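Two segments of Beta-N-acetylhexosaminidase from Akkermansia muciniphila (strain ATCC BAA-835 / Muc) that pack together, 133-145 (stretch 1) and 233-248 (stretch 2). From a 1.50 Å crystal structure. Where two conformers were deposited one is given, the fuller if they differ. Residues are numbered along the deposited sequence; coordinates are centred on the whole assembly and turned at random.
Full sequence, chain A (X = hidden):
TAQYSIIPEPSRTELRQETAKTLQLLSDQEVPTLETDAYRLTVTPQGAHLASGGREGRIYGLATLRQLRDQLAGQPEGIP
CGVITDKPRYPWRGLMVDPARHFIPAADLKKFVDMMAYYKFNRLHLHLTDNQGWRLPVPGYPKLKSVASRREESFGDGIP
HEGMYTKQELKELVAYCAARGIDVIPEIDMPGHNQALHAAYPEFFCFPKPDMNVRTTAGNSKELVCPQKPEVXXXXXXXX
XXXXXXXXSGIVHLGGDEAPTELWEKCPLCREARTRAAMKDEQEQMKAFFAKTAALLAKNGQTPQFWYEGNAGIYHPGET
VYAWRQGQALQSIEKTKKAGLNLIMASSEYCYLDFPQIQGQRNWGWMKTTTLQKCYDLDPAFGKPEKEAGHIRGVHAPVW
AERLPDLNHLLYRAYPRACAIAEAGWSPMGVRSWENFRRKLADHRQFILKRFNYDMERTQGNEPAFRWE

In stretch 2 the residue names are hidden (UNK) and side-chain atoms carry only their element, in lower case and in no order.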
ATOM      1  N   GLY A 133     -12.555  10.022   8.795  1.00 10.96           N
ATOM      2  CA  GLY A 133     -13.578   9.159   8.246  1.00 11.09           C
ATOM      3  C   GLY A 133     -13.338   7.697   8.554  1.00 10.60           C
ATOM      4  O   GLY A 133     -12.216   7.289   8.882  1.00 12.91           O
ATOM      5  N   TRP A 134     -14.406   6.909   8.446  1.00 11.53           N
ATOM      6  CA  TRP A 134     -14.392   5.473   8.699  1.00 11.74           C
ATOM      7  C   TRP A 134     -15.205   4.843   7.577  1.00 11.79           C
ATOM      8  O   TRP A 134     -16.372   5.202   7.399  1.00 12.81           O
ATOM      9  CB  TRP A 134     -15.039   5.180  10.063  1.00 11.51           C
ATOM     10  CG  TRP A 134     -15.085   3.717  10.397  1.00 11.16           C
ATOM     11  CD1 TRP A 134     -15.856   2.763   9.790  1.00 11.66           C
ATOM     12  CD2 TRP A 134     -14.300   3.033  11.387  1.00 12.12           C
ATOM     13  NE1 TRP A 134     -15.593   1.527  10.341  1.00 11.61           N
ATOM     14  CE2 TRP A 134     -14.653   1.670  11.331  1.00 12.61           C
ATOM     15  CE3 TRP A 134     -13.350   3.448  12.332  1.00 12.02           C
ATOM     16  CZ2 TRP A 134     -14.076   0.708  12.166  1.00 12.70           C
ATOM     17  CZ3 TRP A 134     -12.771   2.485  13.159  1.00 12.44           C
ATOM     18  CH2 TRP A 134     -13.145   1.136  13.072  1.00 12.70           C
ATOM     19  N   ARG A 135     -14.604   3.908   6.824  1.00 10.79           N
ATOM     20  CA  ARG A 135     -15.193   3.431   5.573  1.00 11.20           C
ATOM     21  C   ARG A 135     -15.651   1.973   5.587  1.00 11.56           C
ATOM     22  O   ARG A 135     -16.175   1.502   4.561  1.00 11.99           O
ATOM     23  CB  ARG A 135     -14.225   3.649   4.402  1.00 11.74           C
ATOM     24  CG  ARG A 135     -13.656   5.059   4.310  1.00 12.07           C
ATOM     25  CD  ARG A 135     -14.759   6.126   4.193  1.00 12.02           C
ATOM     26  NE  ARG A 135     -14.147   7.447   4.190  1.00 11.96           N
ATOM     27  CZ  ARG A 135     -14.767   8.570   4.546  1.00 11.06           C
ATOM     28  NH1 ARG A 135     -16.055   8.555   4.879  1.00 12.28           N
ATOM     29  NH2 ARG A 135     -14.090   9.714   4.562  1.00 11.78           N
ATOM     30  N   LEU A 136     -15.478   1.246   6.700  1.00 12.22           N
ATOM     31  CA  LEU A 136     -15.833  -0.168   6.766  1.00 11.89           C
ATOM     32  C   LEU A 136     -17.155  -0.337   7.492  1.00 12.12           C
ATOM     33  O   LEU A 136     -17.235   0.000   8.683  1.00 12.67           O
ATOM     34  CB  LEU A 136     -14.750  -0.942   7.512  1.00 11.97           C
ATOM     35  CG  LEU A 136     -15.085  -2.426   7.684  1.00 12.63           C
ATOM     36  CD1 LEU A 136     -14.759  -3.236   6.422  1.00 14.42           C
ATOM     37  CD2 LEU A 136     -14.379  -3.022   8.902  1.00 14.25           C
ATOM     38  N   PRO A 137     -18.190  -0.890   6.862  1.00 12.41           N
ATOM     39  CA  PRO A 137     -19.434  -1.154   7.598  1.00 12.78           C
ATOM     40  C   PRO A 137     -19.256  -2.341   8.534  1.00 12.52           C
ATOM     41  O   PRO A 137     -18.578  -3.318   8.205  1.00 14.35           O
ATOM     42  CB  PRO A 137     -20.436  -1.470   6.482  1.00 14.36           C
ATOM     43  CG  PRO A 137     -19.581  -2.097   5.409  1.00 14.47           C
ATOM     44  CD  PRO A 137     -18.267  -1.342   5.458  1.00 12.99           C
ATOM     45  N   VAL A 138     -19.850  -2.240   9.721  1.00 12.97           N
ATOM     46  CA  VAL A 138     -19.777  -3.323  10.703  1.00 12.74           C
ATOM     47  C   VAL A 138     -21.170  -3.566  11.261  1.00 14.30           C
ATOM     48  O   VAL A 138     -21.713  -2.693  11.960  1.00 15.36           O
ATOM     49  CB  VAL A 138     -18.785  -3.015  11.842  1.00 13.42           C
ATOM     50  CG1 VAL A 138     -18.665  -4.223  12.762  1.00 15.35           C
ATOM     51  CG2 VAL A 138     -17.417  -2.621  11.302  1.00 14.37           C
ATOM     52  N   PRO A 139     -21.774  -4.724  11.003  1.00 15.58           N
ATOM     53  CA  PRO A 139     -23.089  -5.019  11.582  1.00 16.68           C
ATOM     54  C   PRO A 139     -23.060  -4.882  13.097  1.00 17.43           C
ATOM     55  O   PRO A 139     -22.109  -5.304  13.766  1.00 18.20           O
ATOM     56  CB  PRO A 139     -23.346  -6.467  11.152  1.00 18.78           C
ATOM     57  CG  PRO A 139     -22.547  -6.622   9.884  1.00 18.71           C
ATOM     58  CD  PRO A 139     -21.310  -5.793  10.100  1.00 17.26           C
ATOM     59  N   GLY A 140     -24.107  -4.256  13.631  1.00 16.14           N
ATOM     60  CA  GLY A 140     -24.209  -3.992  15.049  1.00 15.10           C
ATOM     61  C   GLY A 140     -23.653  -2.657  15.489  1.00 14.47           C
ATOM     62  O   GLY A 140     -23.824  -2.290  16.661  1.00 15.79           O
ATOM     63  N   TYR A 141     -22.992  -1.917  14.599  1.00 13.22           N
ATOM     64  CA  TYR A 141     -22.405  -0.617  14.936  1.00 12.17           C
ATOM     65  C   TYR A 141     -22.853   0.409  13.905  1.00 12.99           C
ATOM     66  O   TYR A 141     -22.045   0.927  13.126  1.00 13.08           O
ATOM     67  CB  TYR A 141     -20.882  -0.714  15.069  1.00 12.67           C
ATOM     68  CG  TYR A 141     -20.528  -1.626  16.221  1.00 12.86           C
ATOM     69  CD1 TYR A 141     -20.452  -1.134  17.518  1.00 13.45           C
ATOM     70  CD2 TYR A 141     -20.354  -2.990  16.024  1.00 13.80           C
ATOM     71  CE1 TYR A 141     -20.177  -1.972  18.588  1.00 15.14           C
ATOM     72  CE2 TYR A 141     -20.081  -3.836  17.078  1.00 14.02           C
ATOM     73  CZ  TYR A 141     -19.990  -3.323  18.360  1.00 13.74           C
ATOM     74  OH  TYR A 141     -19.721  -4.161  19.417  1.00 16.54           O
ATOM     75  N   PRO A 142     -24.153   0.727  13.882  1.00 12.72           N
ATOM     76  CA  PRO A 142     -24.682   1.590  12.816  1.00 13.28           C
ATOM     77  C   PRO A 142     -24.186   3.017  12.868  1.00 12.77           C
ATOM     78  O   PRO A 142     -24.292   3.716  11.853  1.00 13.97           O
ATOM     79  CB  PRO A 142     -26.202   1.514  13.013  1.00 13.87           C
ATOM     80  CG  PRO A 142     -26.374   1.131  14.460  1.00 14.58           C
ATOM     81  CD  PRO A 142     -25.226   0.210  14.753  1.00 14.35           C
ATOM     82  N   LYS A 143     -23.635   3.477  13.996  1.00 12.88           N
ATOM     83  CA  LYS A 143     -23.114   4.836  14.021  1.00 12.19           C
ATOM     84  C   LYS A 143     -21.814   4.981  13.244  1.00 12.71           C
ATOM     85  O   LYS A 143     -21.404   6.114  12.975  1.00 12.77           O
ATOM     86  CB  LYS A 143     -22.956   5.368  15.446  1.00 12.80           C
ATOM     87  CG  LYS A 143     -24.253   5.470  16.237  1.00 15.78           C
ATOM     88  CD  LYS A 143     -23.979   6.216  17.547  1.00 18.87           C
ATOM     89  CE  LYS A 143     -25.125   6.182  18.500  1.00 21.36           C
ATOM     90  NZ  LYS A 143     -24.814   7.073  19.650  1.00 22.89           N
ATOM     91  N   LEU A 144     -21.154   3.879  12.871  1.00 11.90           N
ATOM     92  CA  LEU A 144     -20.039   4.023  11.944  1.00 11.96           C
ATOM     93  C   LEU A 144     -20.518   4.650  10.644  1.00 11.49           C
ATOM     94  O   LEU A 144     -19.835   5.507  10.070  1.00 12.38           O
ATOM     95  CB  LEU A 144     -19.372   2.671  11.679  1.00 11.43           C
ATOM     96  CG  LEU A 144     -18.788   1.977  12.915  1.00 11.79           C
ATOM     97  CD1 LEU A 144     -18.235   0.616  12.522  1.00 12.97           C
ATOM     98  CD2 LEU A 144     -17.691   2.833  13.541  1.00 13.71           C
ATOM     99  N   LYS A 145     -21.702   4.241  10.170  1.00 12.67           N
ATOM    100  CA  LYS A 145     -22.283   4.847   8.976  1.00 11.71           C
ATOM    101  C   LYS A 145     -22.867   6.223   9.278  1.00 11.42           C
ATOM    102  O   LYS A 145     -22.551   7.203   8.597  1.00 13.63           O
ATOM    103  CB  LYS A 145     -23.358   3.931   8.380  1.00 12.85           C
ATOM    104  CG  LYS A 145     -24.162   4.561   7.242  1.00 14.38           C
ATOM    105  CD  LYS A 145     -23.316   4.868   6.013  1.00 15.28           C
ATOM    106  CE  LYS A 145     -24.154   5.544   4.924  1.00 16.77           C
ATOM    107  NZ  LYS A 145     -23.372   5.781   3.650  1.00 16.85           N
ATOM    108  N   UNK A 233     -13.334  -4.331  23.083  1.00 15.25           N
ATOM    109  CA  UNK A 233     -12.966  -5.662  22.612  1.00 15.91           C
ATOM    110  C   UNK A 233     -14.116  -6.338  21.878  1.00 15.19           C
ATOM    111  O   UNK A 233     -13.889  -7.057  20.900  1.00 16.45           O
ATOM    112  c   UNK A 233     -11.225  -5.823  24.330  1.00 16.01           C
ATOM    113  c   UNK A 233      -7.826  -4.570  24.195  1.00 18.81           C
ATOM    114  c   UNK A 233      -9.968  -5.651  23.666  1.00 16.45           C
ATOM    115  c   UNK A 233      -9.463  -6.058  22.427  1.00 18.19           C
ATOM    116  c   UNK A 233      -9.142  -4.905  24.527  1.00 16.74           C
ATOM    117  c   UNK A 233     -12.428  -6.495  23.777  1.00 16.22           C
ATOM    118  c   UNK A 233      -7.353  -4.992  22.982  1.00 18.97           C
ATOM    119  n   UNK A 233      -9.872  -4.622  25.652  1.00 18.13           N
ATOM    120  c   UNK A 233     -11.123  -5.169  25.523  1.00 16.63           C
ATOM    121  c   UNK A 233      -8.159  -5.730  22.099  1.00 19.70           C
ATOM    122  N   UNK A 234     -15.357  -6.121  22.327  1.00 16.02           N
ATOM    123  CA  UNK A 234     -16.493  -6.630  21.569  0.80 15.99           C
ATOM    124  C   UNK A 234     -16.557  -5.976  20.196  1.00 14.20           C
ATOM    125  O   UNK A 234     -16.842  -6.647  19.193  1.00 15.52           O
ATOM    126  n   UNK A 234     -22.677  -7.440  22.685  0.80 39.76           N
ATOM    127  c   UNK A 234     -21.422  -7.682  21.931  0.80 35.83           C
ATOM    128  c   UNK A 234     -17.794  -6.399  22.333  0.80 18.31           C
ATOM    129  c   UNK A 234     -20.215  -7.005  22.583  0.80 31.85           C
ATOM    130  c   UNK A 234     -19.008  -7.036  21.673  0.80 24.79           C
ATOM    131  N   UNK A 235     -16.273  -4.674  20.129  1.00 13.82           N
ATOM    132  CA  UNK A 235     -16.291  -3.969  18.852  1.00 13.54           C
ATOM    133  C   UNK A 235     -15.232  -4.524  17.909  1.00 14.29           C
ATOM    134  O   UNK A 235     -15.529  -4.882  16.764  1.00 14.42           O
ATOM    135  c   UNK A 235     -16.772  -0.764  15.766  1.00 14.36           C
ATOM    136  c   UNK A 235     -15.878  -1.680  17.815  1.00 12.99           C
ATOM    137  c   UNK A 235     -14.483  -0.344  16.356  1.00 13.78           C
ATOM    138  c   UNK A 235     -15.538  -0.181  15.480  1.00 14.33           C
ATOM    139  c   UNK A 235     -16.935  -1.501  16.931  1.00 14.46           C
ATOM    140  c   UNK A 235     -16.066  -2.472  19.083  1.00 13.57           C
ATOM    141  c   UNK A 235     -14.656  -1.096  17.522  1.00 13.55           C
ATOM    142  N   UNK A 236     -13.981  -4.606  18.369  1.00 14.30           N
ATOM    143  CA  UNK A 236     -12.939  -5.076  17.458  1.00 13.50           C
ATOM    144  C   UNK A 236     -13.132  -6.536  17.071  1.00 14.46           C
ATOM    145  O   UNK A 236     -12.791  -6.917  15.946  1.00 14.90           O
ATOM    146  c   UNK A 236     -11.153  -3.340  17.917  1.00 14.01           C
ATOM    147  c   UNK A 236     -11.249  -2.654  16.710  1.00 15.56           C
ATOM    148  c   UNK A 236     -11.545  -4.799  18.023  1.00 14.02           C
ATOM    149  o   UNK A 236     -10.060   0.667  17.638  1.00 16.31           O
ATOM    150  c   UNK A 236     -10.685  -2.650  19.021  1.00 16.04           C
ATOM    151  c   UNK A 236     -10.888  -1.319  16.614  1.00 14.71           C
ATOM    152  c   UNK A 236     -10.322  -1.323  18.937  1.00 17.74           C
ATOM    153  c   UNK A 236     -10.423  -0.661  17.728  1.00 14.31           C
ATOM    154  N   UNK A 237     -13.678  -7.367  17.965  1.00 14.60           N
ATOM    155  CA  UNK A 237     -14.015  -8.731  17.562  1.00 14.75           C
ATOM    156  C   UNK A 237     -15.022  -8.724  16.419  1.00 15.76           C
ATOM    157  O   UNK A 237     -14.895  -9.502  15.465  1.00 16.46           O
ATOM    158  c   UNK A 237     -14.542  -9.541  18.752  1.00 16.24           C
ATOM    159  N   UNK A 238     -16.018  -7.831  16.485  1.00 16.10           N
ATOM    160  CA  UNK A 238     -16.991  -7.727  15.399  1.00 14.95           C
ATOM    161  C   UNK A 238     -16.339  -7.222  14.125  1.00 13.99           C
ATOM    162  O   UNK A 238     -16.641  -7.716  13.033  1.00 15.44           O
ATOM    163  c   UNK A 238     -18.134  -6.795  15.794  1.00 17.22           C
ATOM    164  o   UNK A 238     -18.808  -7.282  16.935  1.00 22.00           O
ATOM    165  N   UNK A 239     -15.470  -6.212  14.242  1.00 13.68           N
ATOM    166  CA  UNK A 239     -14.735  -5.715  13.080  1.00 13.41           C
ATOM    167  C   UNK A 239     -13.953  -6.849  12.434  1.00 13.68           C
ATOM    168  O   UNK A 239     -14.020  -7.065  11.218  1.00 13.93           O
ATOM    169  c   UNK A 239     -14.619  -3.363  13.959  1.00 13.93           C
ATOM    170  c   UNK A 239     -12.898  -4.171  12.319  1.00 14.49           C
ATOM    171  c   UNK A 239     -13.807  -4.557  13.487  1.00 13.24           C
ATOM    172  N   UNK A 240     -13.195  -7.591  13.244  1.00 14.18           N
ATOM    173  CA  UNK A 240     -12.346  -8.643  12.697  1.00 14.44           C
ATOM    174  C   UNK A 240     -13.166  -9.773  12.086  1.00 13.68           C
ATOM    175  O   UNK A 240     -12.720 -10.396  11.116  1.00 15.04           O
ATOM    176  c   UNK A 240      -8.656  -6.278  15.386  1.00 15.68           C
ATOM    177  c   UNK A 240      -8.930  -7.449  16.079  1.00 15.53           C
ATOM    178  c   UNK A 240      -9.817  -8.374  15.546  1.00 15.78           C
ATOM    179  c   UNK A 240      -9.269  -6.044  14.163  1.00 15.71           C
ATOM    180  c   UNK A 240     -11.397  -9.180  13.771  1.00 14.35           C
ATOM    181  c   UNK A 240     -10.159  -6.981  13.639  1.00 15.05           C
ATOM    182  c   UNK A 240     -10.438  -8.154  14.322  1.00 14.30           C
ATOM    183  N   UNK A 241     -14.347 -10.066  12.642  1.00 14.45           N
ATOM    184  CA  UNK A 241     -15.214 -11.069  12.028  0.50 15.11           C
ATOM    185  C   UNK A 241     -15.653 -10.636  10.632  1.00 15.30           C
ATOM    186  O   UNK A 241     -15.693 -11.455   9.704  1.00 15.78           O
ATOM    187  c   UNK A 241     -16.052 -12.182  14.149  0.50 21.77           C
ATOM    188  o   UNK A 241     -15.040 -12.887  14.156  0.50 25.29           O
ATOM    189  c   UNK A 241     -16.419 -11.356  12.928  0.50 17.74           C
ATOM    190  n   UNK A 241     -16.879 -12.106  15.187  0.50 22.45           N
ATOM    191  N   UNK A 242     -15.975  -9.349  10.457  1.00 14.89           N
ATOM    192  CA  UNK A 242     -16.303  -8.864   9.119  1.00 14.80           C
ATOM    193  C   UNK A 242     -15.110  -8.994   8.189  1.00 14.42           C
ATOM    194  O   UNK A 242     -15.257  -9.394   7.028  1.00 15.83           O
ATOM    195  c   UNK A 242     -18.069  -7.210   9.846  1.00 17.83           C
ATOM    196  o   UNK A 242     -19.679  -8.945  10.007  1.00 21.52           O
ATOM    197  o   UNK A 242     -19.435  -7.960   8.051  1.00 19.02           O
ATOM    198  c   UNK A 242     -19.142  -8.103   9.260  1.00 19.15           C
ATOM    199  c   UNK A 242     -16.754  -7.403   9.161  1.00 15.77           C
ATOM    200  N   UNK A 243     -13.916  -8.655   8.681  1.00 13.60           N
ATOM    201  CA  UNK A 243     -12.730  -8.767   7.841  1.00 14.09           C
ATOM    202  C   UNK A 243     -12.469 -10.215   7.451  1.00 12.99           C
ATOM    203  O   UNK A 243     -12.027 -10.488   6.331  1.00 13.91           O
ATOM    204  c   UNK A 243     -11.619  -6.674   8.901  1.00 12.66           C
ATOM    205  c   UNK A 243     -11.982  -5.836   7.674  1.00 14.70           C
ATOM    206  c   UNK A 243     -11.522  -8.166   8.552  1.00 13.14           C
ATOM    207  c   UNK A 243     -10.314  -6.193   9.536  1.00 14.01           C
ATOM    208  N   UNK A 244     -12.739 -11.157   8.362  1.00 14.88           N
ATOM    209  CA  UNK A 244     -12.590 -12.576   8.038  1.00 15.53           C
ATOM    210  C   UNK A 244     -13.516 -12.976   6.893  1.00 16.20           C
ATOM    211  O   UNK A 244     -13.121 -13.730   5.990  1.00 17.10           O
ATOM    212  c   UNK A 244     -11.359 -16.917   8.655  1.00 31.56           C
ATOM    213  c   UNK A 244     -11.407 -15.395   8.805  1.00 27.33           C
ATOM    214  n   UNK A 244      -9.971 -17.440   8.496  1.00 34.86           N
ATOM    215  c   UNK A 244     -12.872 -13.421   9.286  1.00 18.44           C
ATOM    216  c   UNK A 244     -12.815 -14.922   9.061  1.00 21.31           C
ATOM    217  N   UNK A 245     -14.751 -12.470   6.913  1.00 16.74           N
ATOM    218  CA  UNK A 245     -15.690 -12.805   5.853  0.50 17.13           C
ATOM    219  C   UNK A 245     -15.293 -12.166   4.526  1.00 17.10           C
ATOM    220  O   UNK A 245     -15.428 -12.798   3.472  1.00 17.97           O
ATOM    221  o   UNK A 245     -18.142 -14.124   5.038  0.50 27.26           O
ATOM    222  c   UNK A 245     -17.100 -12.386   6.262  0.50 17.92           C
ATOM    223  c   UNK A 245     -18.152 -12.909   5.320  0.50 23.17           C
ATOM    224  o   UNK A 245     -18.992 -12.114   4.870  0.50 26.26           O
ATOM    225  N   UNK A 246     -14.797 -10.932   4.554  1.00 15.59           N
ATOM    226  CA  UNK A 246     -14.596 -10.151   3.333  1.00 14.73           C
ATOM    227  C   UNK A 246     -13.238 -10.404   2.710  1.00 14.07           C
ATOM    228  O   UNK A 246     -13.123 -10.523   1.486  1.00 15.82           O
ATOM    229  c   UNK A 246     -16.382  -6.984   4.690  1.00 15.62           C
ATOM    230  c   UNK A 246     -16.227  -8.369   4.071  1.00 15.44           C
ATOM    231  c   UNK A 246     -14.794  -8.650   3.622  1.00 15.24           C
ATOM    232  c   UNK A 246     -14.426  -7.813   2.387  1.00 14.96           C
ATOM    233  N   UNK A 247     -12.188 -10.419   3.530  1.00 13.60           N
ATOM    234  CA  UNK A 247     -10.821 -10.324   3.028  1.00 13.88           C
ATOM    235  C   UNK A 247     -10.098 -11.640   3.239  1.00 15.07           C
ATOM    236  O   UNK A 247      -9.580 -11.896   4.336  1.00 15.89           O
ATOM    237  c   UNK A 247     -10.656  -7.825   3.440  1.00 13.09           C
ATOM    238  c   UNK A 247     -10.080  -9.182   3.733  1.00 14.09           C
ATOM    239  c   UNK A 247     -11.973  -5.905   4.120  1.00 13.69           C
ATOM    240  c   UNK A 247     -11.739  -5.297   2.887  1.00 14.35           C
ATOM    241  c   UNK A 247     -10.433  -7.209   2.213  1.00 14.43           C
ATOM    242  c   UNK A 247     -10.967  -5.950   1.932  1.00 14.84           C
ATOM    243  c   UNK A 247     -11.436  -7.168   4.383  1.00 13.24           C
ATOM    244  N   UNK A 248     -10.005 -12.491   2.214  1.00 15.11           N
ATOM    245  CA  UNK A 248      -9.393 -13.816   2.393  1.00 15.67           C
ATOM    246  C   UNK A 248      -7.888 -13.787   2.603  1.00 15.86           C
ATOM    247  O   UNK A 248      -7.316 -14.844   2.889  1.00 18.55           O
ATOM    248  c   UNK A 248      -9.899 -13.444   0.092  1.00 17.33           C
ATOM    249  c   UNK A 248      -9.754 -14.545   1.091  1.00 16.88           C
ATOM    250  c   UNK A 248     -10.527 -12.302   0.849  1.00 16.37           C
TER
HETATM  251  O   HOH W   1     -19.531  -5.527   6.733  1.00 17.87           O
HETATM  252  O   HOH W   2     -21.297  -7.552  14.735  1.00 43.63           O

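Position 233 carries one carbon, then fused five- and six-membered rings of eight carbons and one nitrogen, out of reach of stretch 1: Trp233. At 234, four carbons in a row end in nitrogen, and the chain passes the hydroxyl of Tyr141: Lys234, whose CG lies 3.7 Å from Tyr141 OH.

Position 235 has one carbon and a six-carbon ring without oxygen, wedged among Trp134, Tyr141 and Leu144. This is Phe235. Its edge meets the face of Tyr141, planes at 78°, with CD1 3.6 Å from Tyr141 CD1; its CZ lies 3.6 Å from Trp134 CH2 and its CE1 3.8 Å from Leu144 CD1.

At 236 a similar ring bears an oxygen, and its CA-to-CB bond points away: Tyr236. A single carbon at 237, out of reach, is Ala237. One carbon and one oxygen at 238, facing Val138 and the ring edge of Tyr141, make Ser238; OG is 3.7 Å from Tyr141 CE2.

Position 239 has three carbons, forked at the first, beside Leu136 and Val138: Val239, with CG1 3.9 Å from Leu136 CD2 and CG2 3.9 Å from Val138 CG2. At 240 the CA-to-CB bond points away, and the one carbon and six-carbon ring it carries make no contact with stretch 1: Phe240. At 241, two carbons, the second with one oxygen and one nitrogen, give Asn241, also out of reach.

Three carbons at 242, the third with two oxygens, pack against Pro139: Glu242, its CD 3.3 Å from Pro139 CD. Four carbons forked at the second, against Leu136, mark 243 as Leu243; its CD2 sits 3.9 Å from Leu136 CD2. Position 244, four carbons ending in nitrogen, is Lys244; 245, two carbons with two oxygens on the second, is Asp245. Neither reaches stretch 1. Four carbons forked at the first, one arm two carbons long, near Leu136, identify 246 as Ile246. The carbon and six-carbon ring at 247, edge toward Leu136, is Phe247, first to leave the helix; three carbons closing onto the backbone nitrogen at 248 are Pro248.

The rule is spacing: 235, 238, 239, 242, 243 and 246 recur every three or four residues, so one helical face meets the loop. Apolar side chains do most of the touching, and no direct hydrogen bond crosses. Water supplies the polar links instead: water 1 donates to Pro137 O and Glu242 OE1, while water 2 donates to Pro139 O and bonds weakly to Ser238 OG. On the loop, a type II turn from Val138 to Tyr141 passes through Gly140, whose backbone angles call for glycine.

Stretch 2 233-248: WKFYASVFNELKDIFP
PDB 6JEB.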